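Local coordinates for protein serpin B3 (Homo sapiens, PDB 4ZK3) that belongs to the serpin family of protease inhibitors and, as the psoriasis-associated Pso p27, forms a compact structure that builds large aggregates, at residues E152-E157 / V177-F182; E291-K296 / V328-F333. One frame throughout, in Å; residues are numbered along the deposited sequence.

Contact 1: residues E152-E157 / V177-F182; sequences ESQTNE and VNAIYF
Tyr181 CG stands anti to the backbone N (chi1 177°), which carries the ring off strand 177-182 against the turn after helix 140-153, where it meets Asn156. Asn156 CB lies 3.4 Å from Tyr181 CE1, and Thr155 O approaches the ring obliquely, 3.6 Å from the same CE1 of Tyr181. Nearer the strand backbone, Gln154 O sits 3.5 Å from Tyr181 CB. Two residues back along the strand, at Ala179, the contact is apolar: Gln154 CB meets Ala179 CB at 3.8 Å, and Thr155 CG2 closes on that methyl as well. A water donates to Gln154 O (2.8 Å) and weakly to Ala179 O, though other acceptors compete for its protons. The turn itself is pinned from within, because Glu152 O accepts from Thr155 N and Glu157 N on opposite faces of its plane. Direct contact is thus mainly van der Waals over 241 Å² of buried surface, implying that packing seats the helix terminus on the sheet; the water adds at most a weak, shared link, with Tyr181 OH and Thr155 OG1 bonded outside the contact, to Glu342 of the neighbouring strand 340-351 and to Val151 O.

Contact 2: residues E291-K296 / V328-F333; sequences ESYDLK and VLHKAF
Tyr293 and His330 pair across the strands as a hydrogen-bonded antiparallel pair, with Tyr293 N to His330 O at 2.7 Å and His330 N to Tyr293 O at 2.9 Å. The same two-bond pattern joins Glu291 with Ala332, and a fifth bond, Leu295 N to Val328 O at 2.7 Å, continues the ladder. The strand axes run at 169°, 4.7 Å apart at closest approach. Beyond the backbone, the side chains of Tyr293 and His330 lie side by side and point the same way; Tyr293 CD1 comes to the imidazole edge, 4.0 Å from His330 CD2. Leu295 CD1 touches both Val328 CG1 and His330 CB, at 4.0 and 3.9 Å. On the other face, the Lys331 chain, extended beyond CG, runs past Ser292, whose OG is 3.5 Å from Lys331 CG, and its NZ bonds to Lys160 O. At the strand end Asp294 OD1 caps Lys296 N and takes a bond from a water that in turn accepts from Val328 N, so one carboxylate oxygen couples the turn into helix 296-302 to the facing strand. Further out, Phe19 stacks on the Tyr293 ring, and Tyr293 OH bonds to Phe28 N. His330 ND1 pairs with Thr347 OG1 and its NE2 with Ser30 N, beside helix 31-42, an arrangement matching the serpin shutter region. Since a backbone N-H can only donate, NE2 must accept there; this is consistent with a neutral imidazole protonated on ND1, a buried ring whose two nitrogens tie strand 328-333 to strand 340-351 and to the segment leading into helix 31-42.

Overall arrangement
From the N terminus, helix 140-153 ends in the turn of contact 1, and the chain comes back 20 residues later to lay strand 174-185 against it. Only after that loop is closed does contact 2 open: strand 276-294 leads through helices 296-302 and 315-318 and returns as strand 325-336. The two closures therefore follow in series, neither nested nor crossed. The centres of contact 1 and contact 2 are about 14 Å apart, and the nearest atoms of contact 1 and contact 2 about 6 Å apart. Strand 340-351 runs between strands 174-185 and 325-336, antiparallel to both, as the inserted reactive-centre loop does in relaxed serpins. Contact 1 thus attaches a helix end to the sheet surface, whereas contact 2 joins neighbouring strands within the sheet.

Contact 1: residues E152-E157 / V177-F182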
loop_
_atom_site.group_PDB
_atom_site.type_symbol
_atom_site.label_atom_id
_atom_site.label_comp_id
_atom_site.label_asym_id
_atom_site.label_seq_id
_atom_site.Cartn_x
_atom_site.Cartn_y
_atom_site.Cartn_z
ATOM N N GLU A 152 9.716 3.924 -11.985
ATOM C CA GLU A 152 9.500 2.888 -13.016
ATOM C C GLU A 152 10.470 1.753 -12.869
ATOM O O GLU A 152 10.078 0.565 -12.903
ATOM C CB GLU A 152 9.583 3.446 -14.443
ATOM C CG GLU A 152 8.538 4.500 -14.746
ATOM C CD GLU A 152 8.334 4.671 -16.282
ATOM O OE1 GLU A 152 8.779 3.775 -17.041
ATOM O OE2 GLU A 152 7.727 5.668 -16.708
ATOM N N SER A 153 11.727 2.097 -12.638
ATOM C CA SER A 153 12.793 1.135 -12.567
ATOM C C SER A 153 12.687 0.237 -11.360
ATOM O O SER A 153 13.226 -0.852 -11.391
ATOM C CB SER A 153 14.203 1.831 -12.632
ATOM O OG SER A 153 14.769 2.085 -11.336
ATOM N N GLN A 154 11.953 0.643 -10.313
ATOM C CA GLN A 154 11.799 -0.219 -9.167
ATOM C C GLN A 154 10.430 -0.953 -9.138
ATOM O O GLN A 154 10.126 -1.541 -8.132
ATOM C CB GLN A 154 11.936 0.605 -7.849
ATOM C CG GLN A 154 13.150 1.499 -7.771
ATOM C CD GLN A 154 14.420 0.679 -7.795
ATOM O OE1 GLN A 154 14.605 -0.223 -6.971
ATOM N NE2 GLN A 154 15.247 0.923 -8.777
ATOM N N THR A 155 9.599 -0.739 -10.129
ATOM C CA THR A 155 8.224 -1.248 -10.212
ATOM C C THR A 155 7.911 -2.021 -11.494
ATOM O O THR A 155 6.730 -2.198 -11.859
ATOM C CB THR A 155 7.227 -0.102 -10.068
ATOM O OG1 THR A 155 7.486 0.890 -11.054
ATOM C CG2 THR A 155 7.356 0.552 -8.664
ATOM N N ASN A 156 8.946 -2.578 -12.143
ATOM C CA ASN A 156 8.787 -3.251 -13.428
ATOM C C ASN A 156 7.980 -2.336 -14.413
ATOM O O ASN A 156 7.109 -2.758 -15.177
ATOM C CB ASN A 156 8.133 -4.638 -13.225
ATOM C CG ASN A 156 8.099 -5.468 -14.534
ATOM O OD1 ASN A 156 7.169 -6.276 -14.807
ATOM N ND2 ASN A 156 9.096 -5.259 -15.351
ATOM N N GLU A 157 8.302 -1.059 -14.380
ATOM C CA GLU A 157 7.565 -0.021 -15.086
ATOM C C GLU A 157 6.088 0.113 -14.889
ATOM O O GLU A 157 5.456 0.779 -15.735
ATOM C CB GLU A 157 7.843 -0.078 -16.608
ATOM C CG GLU A 157 9.246 0.331 -16.958
ATOM C CD GLU A 157 10.109 -0.852 -17.323
ATOM O OE1 GLU A 157 10.488 -0.924 -18.532
ATOM O OE2 GLU A 157 10.369 -1.709 -16.442
ATOM N N VAL A 177 11.226 9.149 -1.500
ATOM C CA VAL A 177 10.438 8.231 -2.268
ATOM C C VAL A 177 10.545 6.821 -1.741
ATOM O O VAL A 177 11.606 6.419 -1.386
ATOM C CB VAL A 177 10.831 8.308 -3.762
ATOM C CG1 VAL A 177 9.934 7.401 -4.561
ATOM C CG2 VAL A 177 10.656 9.729 -4.257
ATOM N N ASN A 178 9.418 6.136 -1.614
ATOM C CA ASN A 178 9.357 4.715 -1.404
ATOM C C ASN A 178 8.733 4.007 -2.603
ATOM O O ASN A 178 7.713 4.446 -3.125
ATOM C CB ASN A 178 8.457 4.346 -0.194
ATOM C CG ASN A 178 8.332 2.867 -0.019
ATOM O OD1 ASN A 178 9.219 2.233 0.596
ATOM N ND2 ASN A 178 7.341 2.290 -0.605
ATOM N N ALA A 179 9.353 2.921 -3.071
ATOM C CA ALA A 179 8.737 2.036 -4.067
ATOM C C ALA A 179 8.717 0.600 -3.579
ATOM O O ALA A 179 9.704 0.103 -3.012
ATOM C CB ALA A 179 9.487 2.091 -5.399
ATOM N N ILE A 180 7.605 -0.066 -3.835
ATOM C CA ILE A 180 7.381 -1.462 -3.451
ATOM C C ILE A 180 6.833 -2.238 -4.653
ATOM O O ILE A 180 6.027 -1.694 -5.463
ATOM C CB ILE A 180 6.408 -1.565 -2.247
ATOM C CG1 ILE A 180 6.235 -3.003 -1.800
ATOM C CG2 ILE A 180 5.002 -1.003 -2.600
ATOM C CD1 ILE A 180 5.418 -3.189 -0.503
ATOM N N TYR A 181 7.315 -3.489 -4.822
ATOM C CA TYR A 181 7.008 -4.293 -5.993
ATOM C C TYR A 181 6.910 -5.768 -5.614
ATOM O O TYR A 181 7.761 -6.287 -4.884
ATOM C CB TYR A 181 8.063 -4.117 -7.106
ATOM C CG TYR A 181 7.779 -4.999 -8.280
ATOM C CD1 TYR A 181 6.866 -4.601 -9.226
ATOM C CD2 TYR A 181 8.389 -6.282 -8.423
ATOM C CE1 TYR A 181 6.538 -5.399 -10.301
ATOM C CE2 TYR A 181 8.051 -7.100 -9.510
ATOM C CZ TYR A 181 7.144 -6.651 -10.453
ATOM O OH TYR A 181 6.761 -7.403 -11.564
ATOM N N PHE A 182 5.845 -6.421 -6.076
ATOM C CA PHE A 182 5.590 -7.805 -5.817
ATOM C C PHE A 182 5.116 -8.472 -7.125
ATOM O O PHE A 182 4.242 -7.940 -7.799
ATOM C CB PHE A 182 4.506 -7.943 -4.777
ATOM C CG PHE A 182 3.982 -9.331 -4.667
ATOM C CD1 PHE A 182 4.807 -10.347 -4.177
ATOM C CD2 PHE A 182 2.699 -9.640 -5.101
ATOM C CE1 PHE A 182 4.322 -11.669 -4.096
ATOM C CE2 PHE A 182 2.219 -10.916 -5.016
ATOM C CZ PHE A 182 3.013 -11.935 -4.510
HETATM O O HOH W 1 10.793 -1.706 -5.374
#

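Contact 2: residues E291-K296 / V328-F333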
loop_
_atom_site.group_PDB
_atom_site.type_symbol
_atom_site.label_atom_id
_atom_site.label_comp_id
_atom_site.label_asym_id
_atom_site.label_seq_id
_atom_site.Cartn_x
_atom_site.Cartn_y
_atom_site.Cartn_z
ATOM N N GLU A 291 -4.667 3.126 -9.371
ATOM C CA GLU A 291 -5.203 4.332 -8.765
ATOM C C GLU A 291 -4.117 5.272 -8.259
ATOM O O GLU A 291 -3.001 4.827 -7.886
ATOM C CB GLU A 291 -6.119 3.979 -7.598
ATOM C CG GLU A 291 -7.283 3.036 -7.904
ATOM C CD GLU A 291 -8.386 3.610 -8.786
ATOM O OE1 GLU A 291 -8.625 4.848 -8.818
ATOM O OE2 GLU A 291 -9.009 2.780 -9.434
ATOM N N SER A 292 -4.463 6.549 -8.200
ATOM C CA SER A 292 -3.616 7.611 -7.665
ATOM C C SER A 292 -4.235 8.339 -6.483
ATOM O O SER A 292 -5.406 8.546 -6.462
ATOM C CB SER A 292 -3.356 8.650 -8.746
ATOM O OG SER A 292 -2.693 8.050 -9.835
ATOM N N TYR A 293 -3.418 8.819 -5.545
ATOM C CA TYR A 293 -3.913 9.556 -4.395
ATOM C C TYR A 293 -3.044 10.738 -4.164
ATOM O O TYR A 293 -1.808 10.602 -4.108
ATOM C CB TYR A 293 -4.006 8.692 -3.105
ATOM C CG TYR A 293 -4.815 7.432 -3.349
ATOM C CD1 TYR A 293 -4.228 6.295 -3.925
ATOM C CD2 TYR A 293 -6.166 7.408 -3.100
ATOM C CE1 TYR A 293 -4.996 5.187 -4.190
ATOM C CE2 TYR A 293 -6.929 6.317 -3.377
ATOM C CZ TYR A 293 -6.329 5.206 -3.905
ATOM O OH TYR A 293 -7.116 4.147 -4.226
ATOM N N ASP A 294 -3.687 11.912 -4.043
ATOM C CA ASP A 294 -3.033 13.092 -3.470
ATOM C C ASP A 294 -3.305 13.041 -2.014
ATOM O O ASP A 294 -4.453 13.223 -1.606
ATOM C CB ASP A 294 -3.619 14.391 -4.020
ATOM C CG ASP A 294 -2.844 15.599 -3.565
ATOM O OD1 ASP A 294 -2.429 15.658 -2.378
ATOM O OD2 ASP A 294 -2.648 16.487 -4.418
ATOM N N LEU A 295 -2.277 12.813 -1.218
ATOM C CA LEU A 295 -2.489 12.538 0.213
ATOM C C LEU A 295 -2.415 13.719 1.171
ATOM O O LEU A 295 -2.653 13.556 2.354
ATOM C CB LEU A 295 -1.523 11.444 0.700
ATOM C CG LEU A 295 -1.669 10.052 0.080
ATOM C CD1 LEU A 295 -0.563 9.138 0.601
ATOM C CD2 LEU A 295 -3.028 9.465 0.379
ATOM N N LYS A 296 -2.064 14.886 0.668
ATOM C CA LYS A 296 -1.805 16.058 1.530
ATOM C C LYS A 296 -2.993 16.413 2.436
ATOM O O LYS A 296 -2.847 16.383 3.677
ATOM C CB LYS A 296 -1.402 17.224 0.652
ATOM C CG LYS A 296 -0.929 18.468 1.355
ATOM C CD LYS A 296 -0.966 19.582 0.315
ATOM C CE LYS A 296 -0.012 20.695 0.673
ATOM N NZ LYS A 296 0.045 21.674 -0.439
ATOM N N VAL A 328 2.371 15.095 -0.851
ATOM C CA VAL A 328 2.532 13.662 -0.591
ATOM C C VAL A 328 1.627 12.977 -1.593
ATOM O O VAL A 328 0.411 13.233 -1.604
ATOM C CB VAL A 328 2.137 13.223 0.825
ATOM C CG1 VAL A 328 2.421 11.717 1.049
ATOM C CG2 VAL A 328 2.917 14.022 1.844
ATOM N N LEU A 329 2.247 12.187 -2.465
ATOM C CA LEU A 329 1.590 11.514 -3.570
ATOM C C LEU A 329 1.796 9.981 -3.501
ATOM O O LEU A 329 2.857 9.500 -3.080
ATOM C CB LEU A 329 2.157 12.001 -4.876
ATOM C CG LEU A 329 2.057 13.494 -5.151
ATOM C CD1 LEU A 329 2.546 13.659 -6.546
ATOM C CD2 LEU A 329 0.631 13.982 -5.051
ATOM N N HIS A 330 0.778 9.253 -3.916
ATOM C CA HIS A 330 0.792 7.781 -3.947
ATOM C C HIS A 330 0.122 7.300 -5.196
ATOM O O HIS A 330 -0.941 7.827 -5.592
ATOM C CB HIS A 330 0.055 7.236 -2.741
ATOM C CG HIS A 330 0.171 5.755 -2.548
ATOM N ND1 HIS A 330 1.332 5.136 -2.111
ATOM C CD2 HIS A 330 -0.740 4.769 -2.688
ATOM C CE1 HIS A 330 1.130 3.827 -2.012
ATOM N NE2 HIS A 330 -0.100 3.580 -2.391
ATOM N N LYS A 331 0.694 6.254 -5.772
ATOM C CA LYS A 331 0.142 5.601 -6.923
ATOM C C LYS A 331 0.369 4.076 -6.836
ATOM O O LYS A 331 1.413 3.594 -6.437
ATOM C CB LYS A 331 0.800 6.211 -8.172
ATOM C CG LYS A 331 0.026 5.945 -9.435
ATOM C CD LYS A 331 0.593 6.700 -10.626
ATOM C CE LYS A 331 -0.159 6.313 -11.885
ATOM N NZ LYS A 331 0.276 7.192 -13.007
ATOM N N ALA A 332 -0.597 3.307 -7.283
ATOM C CA ALA A 332 -0.579 1.863 -7.060
ATOM C C ALA A 332 -1.244 1.124 -8.212
ATOM O O ALA A 332 -2.146 1.663 -8.876
ATOM C CB ALA A 332 -1.243 1.498 -5.722
ATOM N N PHE A 333 -0.779 -0.101 -8.431
ATOM C CA PHE A 333 -1.180 -0.977 -9.550
ATOM C C PHE A 333 -1.298 -2.411 -9.058
ATOM O O PHE A 333 -0.425 -2.891 -8.308
ATOM C CB PHE A 333 -0.038 -0.931 -10.590
ATOM C CG PHE A 333 -0.142 -1.973 -11.698
ATOM C CD1 PHE A 333 0.353 -3.274 -11.526
ATOM C CD2 PHE A 333 -0.677 -1.624 -12.933
ATOM C CE1 PHE A 333 0.239 -4.247 -12.550
ATOM C CE2 PHE A 333 -0.735 -2.574 -13.998
ATOM C CZ PHE A 333 -0.273 -3.881 -13.792
HETATM O O HOH W 2 0.131 16.468 -2.333
#